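PDB 3LJY: putative adhesin from Parabacteroides distasonis, which is of unconfirmed function but, as a predicted lipoprotein with an adhesin-type head domain, probably acts in cell adhesion. Local coordinates for residues I25-V30 and A98-N103; N34-D39 and V102-T107. All blocks are in the same frame, centred on the assembly; numbering follows the deposited sequence.

Interaction 1 of 2, residues I25-V30 and A98-N103; sequences IKVDGV and ANFMVN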
# COMPACT_ATOMS: atom_id res chain seq x y z
N ILE A 25 9.46 -7.14 1.49
CA ILE A 25 9.81 -6.19 2.57
C ILE A 25 8.83 -6.27 3.74
O ILE A 25 7.65 -6.39 3.54
CB ILE A 25 9.87 -4.77 2.02
CG1 ILE A 25 10.96 -4.71 0.94
CG2 ILE A 25 10.13 -3.81 3.12
CD1 ILE A 25 11.57 -3.33 0.71
N LYS A 26 9.35 -6.25 4.96
CA LYS A 26 8.52 -6.13 6.17
C LYS A 26 8.96 -4.91 6.94
O LYS A 26 10.12 -4.83 7.32
CB LYS A 26 8.60 -7.39 7.02
CG LYS A 26 7.69 -8.49 6.44
CD LYS A 26 8.04 -9.91 6.90
CE LYS A 26 7.19 -10.95 6.13
NZ LYS A 26 7.79 -12.33 6.15
N VAL A 27 8.07 -3.94 7.10
CA VAL A 27 8.38 -2.72 7.85
C VAL A 27 7.35 -2.42 8.95
O VAL A 27 6.12 -2.48 8.76
CB VAL A 27 8.59 -1.48 6.94
CG1 VAL A 27 7.35 -1.07 6.23
CG2 VAL A 27 9.11 -0.34 7.78
N ASP A 28 7.89 -2.10 10.11
CA ASP A 28 7.13 -1.85 11.32
C ASP A 28 7.74 -0.60 11.97
O ASP A 28 8.86 -0.26 11.69
CB ASP A 28 7.35 -3.04 12.24
CG ASP A 28 6.16 -3.36 13.09
OD1 ASP A 28 5.26 -2.51 13.23
OD2 ASP A 28 6.13 -4.49 13.63
N GLY A 29 7.03 0.09 12.82
CA GLY A 29 7.58 1.25 13.51
C GLY A 29 7.44 2.52 12.72
O GLY A 29 7.03 2.47 11.56
N VAL A 30 7.83 3.64 13.32
CA VAL A 30 7.74 4.98 12.70
C VAL A 30 8.98 5.25 11.83
O VAL A 30 9.92 5.92 12.24
CB VAL A 30 7.55 6.14 13.77
CG1 VAL A 30 6.95 7.37 13.12
CG2 VAL A 30 6.66 5.69 14.94
N ALA A 98 4.45 3.15 9.87
CA ALA A 98 5.46 3.22 8.82
C ALA A 98 4.89 4.00 7.65
O ALA A 98 3.68 4.01 7.45
CB ALA A 98 5.90 1.85 8.39
N ASN A 99 5.78 4.68 6.92
CA ASN A 99 5.44 5.39 5.68
C ASN A 99 6.26 4.73 4.58
O ASN A 99 7.49 4.96 4.46
CB ASN A 99 5.75 6.88 5.83
CG ASN A 99 5.33 7.68 4.63
OD1 ASN A 99 4.60 7.23 3.76
ND2 ASN A 99 5.80 8.91 4.58
N PHE A 100 5.58 3.86 3.81
CA PHE A 100 6.24 3.07 2.80
C PHE A 100 6.08 3.73 1.43
O PHE A 100 4.98 3.93 0.96
CB PHE A 100 5.69 1.64 2.81
CG PHE A 100 6.34 0.73 1.79
CD1 PHE A 100 7.64 0.30 1.97
CD2 PHE A 100 5.67 0.31 0.68
CE1 PHE A 100 8.26 -0.53 1.04
CE2 PHE A 100 6.27 -0.52 -0.25
CZ PHE A 100 7.57 -0.93 -0.07
N MSE A 101 7.19 4.12 0.80
CA MSE A 101 7.14 4.87 -0.46
C MSE A 101 7.92 4.15 -1.51
O MSE A 101 9.07 3.85 -1.29
CB MSE A 101 7.72 6.27 -0.26
CG MSE A 101 6.86 7.07 0.67
SE MSE A 101 7.62 8.63 1.46
CE MSE A 101 8.83 7.78 2.70
N VAL A 102 7.27 3.83 -2.63
CA VAL A 102 7.95 3.33 -3.84
C VAL A 102 8.13 4.51 -4.75
O VAL A 102 7.16 5.09 -5.18
CB VAL A 102 7.19 2.18 -4.53
CG1 VAL A 102 7.85 1.79 -5.91
CG2 VAL A 102 7.12 0.96 -3.58
N ASN A 103 9.39 4.88 -5.00
CA ASN A 103 9.74 6.12 -5.66
C ASN A 103 10.16 5.95 -7.10
O ASN A 103 10.56 6.93 -7.71
CB ASN A 103 10.89 6.82 -4.90
CG ASN A 103 10.50 7.20 -3.50
OD1 ASN A 103 9.40 7.72 -3.29
ND2 ASN A 103 11.36 6.91 -2.54
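Val27 and Ile25 reach across the interior of a right-handed parallel beta-helix to meet Ala98 and Phe100, with apolar contact alone between the side chains. Val27 straddles the Ala98 methyl: CG1 and CG2 each lie 3.9 Å from Ala98 CB. This fork follows from a first torsion of 66°, which sets CG1 between the backbone N and the carbonyl carbon and CG2 anti to N. The Phe100 ring, its CG anti to the backbone N (chi1 -179°), extends inward from its strand toward 25-27. Both aliphatic chains meet it obliquely, Ile25 with CG2 at 4.3 Å from Phe100 CE1 and Val27 with CG1 at 4.5 Å from Phe100 CD1, so the CD1-CE1 side of the ring carries loose van der Waals contact and no stack. Where the strand gives way to the turn, Gly29 O comes 3.4 Å from Ala98 CB; its approach to Ala98 N has too poor an angle for a hydrogen bond. Phe33 of strand 32-37 packs against both Ile25 and Val27, while Ala92 and Val94 of strand 91-94 touch Phe100. Strand 24-27 pairs with 91-94 on one wall, and strand 99-102 lies beside 32-37 and 120-123 on the facing one.

Interaction 2 of 2, residues N34-D39 and V102-T107; sequences NYEQSD and VNSPLT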
# COMPACT_ATOMS: atom_id res chain seq x y z
N ASN A 34 11.96 4.18 1.90
CA ASN A 34 12.00 4.52 0.49
C ASN A 34 12.53 3.34 -0.33
O ASN A 34 13.61 2.83 -0.06
CB ASN A 34 12.85 5.80 0.31
CG ASN A 34 12.14 7.05 0.84
OD1 ASN A 34 11.20 7.50 0.22
ND2 ASN A 34 12.59 7.59 1.97
N TYR A 35 11.76 2.92 -1.32
CA TYR A 35 12.13 1.76 -2.13
C TYR A 35 12.17 2.15 -3.63
O TYR A 35 11.36 2.93 -4.12
CB TYR A 35 11.18 0.56 -1.86
CG TYR A 35 11.37 -0.57 -2.86
CD1 TYR A 35 12.34 -1.54 -2.67
CD2 TYR A 35 10.61 -0.61 -4.03
CE1 TYR A 35 12.54 -2.52 -3.60
CE2 TYR A 35 10.82 -1.59 -4.98
CZ TYR A 35 11.79 -2.54 -4.76
OH TYR A 35 11.98 -3.49 -5.72
N GLU A 36 13.14 1.60 -4.35
CA GLU A 36 13.15 1.68 -5.80
C GLU A 36 13.46 0.34 -6.44
O GLU A 36 14.27 -0.42 -5.93
CB GLU A 36 14.15 2.71 -6.29
CG GLU A 36 13.65 4.12 -6.03
CD GLU A 36 14.64 5.21 -6.42
OE1 GLU A 36 15.46 4.98 -7.32
OE2 GLU A 36 14.55 6.29 -5.81
N GLN A 37 12.84 0.09 -7.58
CA GLN A 37 13.15 -1.11 -8.35
C GLN A 37 14.29 -0.81 -9.29
O GLN A 37 14.20 0.07 -10.15
CB GLN A 37 11.90 -1.62 -9.08
CG GLN A 37 12.14 -2.90 -9.86
CD GLN A 37 10.94 -3.36 -10.64
OE1 GLN A 37 10.09 -2.56 -11.03
NE2 GLN A 37 10.87 -4.68 -10.89
N SER A 38 15.39 -1.55 -9.13
CA SER A 38 16.55 -1.37 -9.99
C SER A 38 17.43 -2.63 -10.05
O SER A 38 17.44 -3.45 -9.11
CB SER A 38 17.37 -0.17 -9.49
OG SER A 38 18.26 -0.51 -8.43
N ASP A 39 18.17 -2.77 -11.15
CA ASP A 39 19.17 -3.82 -11.31
C ASP A 39 20.50 -3.53 -10.63
O ASP A 39 21.37 -4.40 -10.60
CB ASP A 39 19.39 -4.13 -12.79
CG ASP A 39 18.20 -4.87 -13.42
OD1 ASP A 39 17.68 -5.84 -12.81
OD2 ASP A 39 17.79 -4.47 -14.52
N VAL A 102 7.27 3.83 -2.63
CA VAL A 102 7.95 3.33 -3.84
C VAL A 102 8.13 4.51 -4.75
O VAL A 102 7.16 5.09 -5.18
CB VAL A 102 7.19 2.18 -4.53
CG1 VAL A 102 7.85 1.79 -5.91
CG2 VAL A 102 7.12 0.96 -3.58
N ASN A 103 9.39 4.88 -5.00
CA ASN A 103 9.74 6.12 -5.66
C ASN A 103 10.16 5.95 -7.10
O ASN A 103 10.56 6.93 -7.71
CB ASN A 103 10.89 6.82 -4.90
CG ASN A 103 10.50 7.20 -3.50
OD1 ASN A 103 9.40 7.72 -3.29
ND2 ASN A 103 11.36 6.91 -2.54
N SER A 104 10.10 4.72 -7.62
CA SER A 104 10.41 4.44 -9.01
C SER A 104 9.17 3.83 -9.65
O SER A 104 8.27 3.43 -8.95
CB SER A 104 11.50 3.40 -9.09
OG SER A 104 10.99 2.19 -8.56
N PRO A 105 9.13 3.75 -10.99
CA PRO A 105 8.20 2.84 -11.60
C PRO A 105 8.36 1.46 -10.98
O PRO A 105 9.44 1.14 -10.48
CB PRO A 105 8.63 2.83 -13.05
CG PRO A 105 9.29 4.14 -13.27
CD PRO A 105 9.94 4.47 -12.00
N LEU A 106 7.28 0.69 -10.97
CA LEU A 106 7.32 -0.71 -10.52
C LEU A 106 6.74 -1.59 -11.63
O LEU A 106 5.61 -1.38 -12.05
CB LEU A 106 6.55 -0.88 -9.21
CG LEU A 106 6.57 -2.27 -8.53
CD1 LEU A 106 7.93 -2.66 -8.00
CD2 LEU A 106 5.56 -2.32 -7.38
N THR A 107 7.52 -2.55 -12.11
CA THR A 107 7.06 -3.52 -13.11
C THR A 107 7.20 -4.94 -12.56
O THR A 107 8.10 -5.21 -11.77
CB THR A 107 7.89 -3.43 -14.44
OG1 THR A 107 7.82 -2.09 -14.94
CG2 THR A 107 7.33 -4.37 -15.54
O HOH W 1 14.19 6.14 -3.00
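A parallel strand pairing between neighbouring coils of the beta-helix, with the turn that follows it, brings 34-37 against 102-107. Tyr35 O accepts the Asn103 N-H at 2.9 Å, while Tyr35 and Val102 send side chains to the same face, where Tyr35 CD2 lies 3.9 Å from Val102 CG2. Asn34 and Asn103 join amide to amide: Asn103 ND2 donates to Asn34 OD1 over 2.8 Å, the acceptor lying in the Asn103 amide plane but the donor tilted 25° from the Asn34 carbonyl plane. A water bridges the same ND2 to Glu36 OE2. In the turn, Ser104 OG receives the Gln37 N-H at 3.0 Å and donates to Pro105 O, thus tying the two backbones together. Gln37, extended with CG anti to the backbone N (chi1 -178°), pairs its amide with the Thr107 backbone: Thr107 N gives a nearly straight 2.8 Å bond to a lone pair of Gln37 OE1, and Gln37 NE2 donates to Thr107 O at 3.0 Å. NE2 also bonds Lys87 O, and Tyr35 OH bonds Ser86 OG. Strand 32-37 lies between 80-86 and 99-102, parallel to both, and the chain turns from 99-102 into strand 106-107, whose parallel neighbour is 127-129.

Interactions 1 and 2 have centres about 13 Å apart; their second segments overlap at Val102 and Asn103, which make contact in interaction 2 alone of the two. Along the chain, strands 24-27 and 32-37 come in succession, and more than 60 residues later 99-102 and 106-107 follow in the same order. Interaction 1 crosses the interior between walls, whereas interaction 2 runs along one wall and into the next turn. They meet directly: Met101 O lies 2.8 Å from Tyr35 N, a probable hydrogen bond, and Ile25 CD1 packs on Tyr35 CD1 at 3.9 Å. Together they join an early part of the chain to the start of the regular parallel coils, within the putative adhesin head domain.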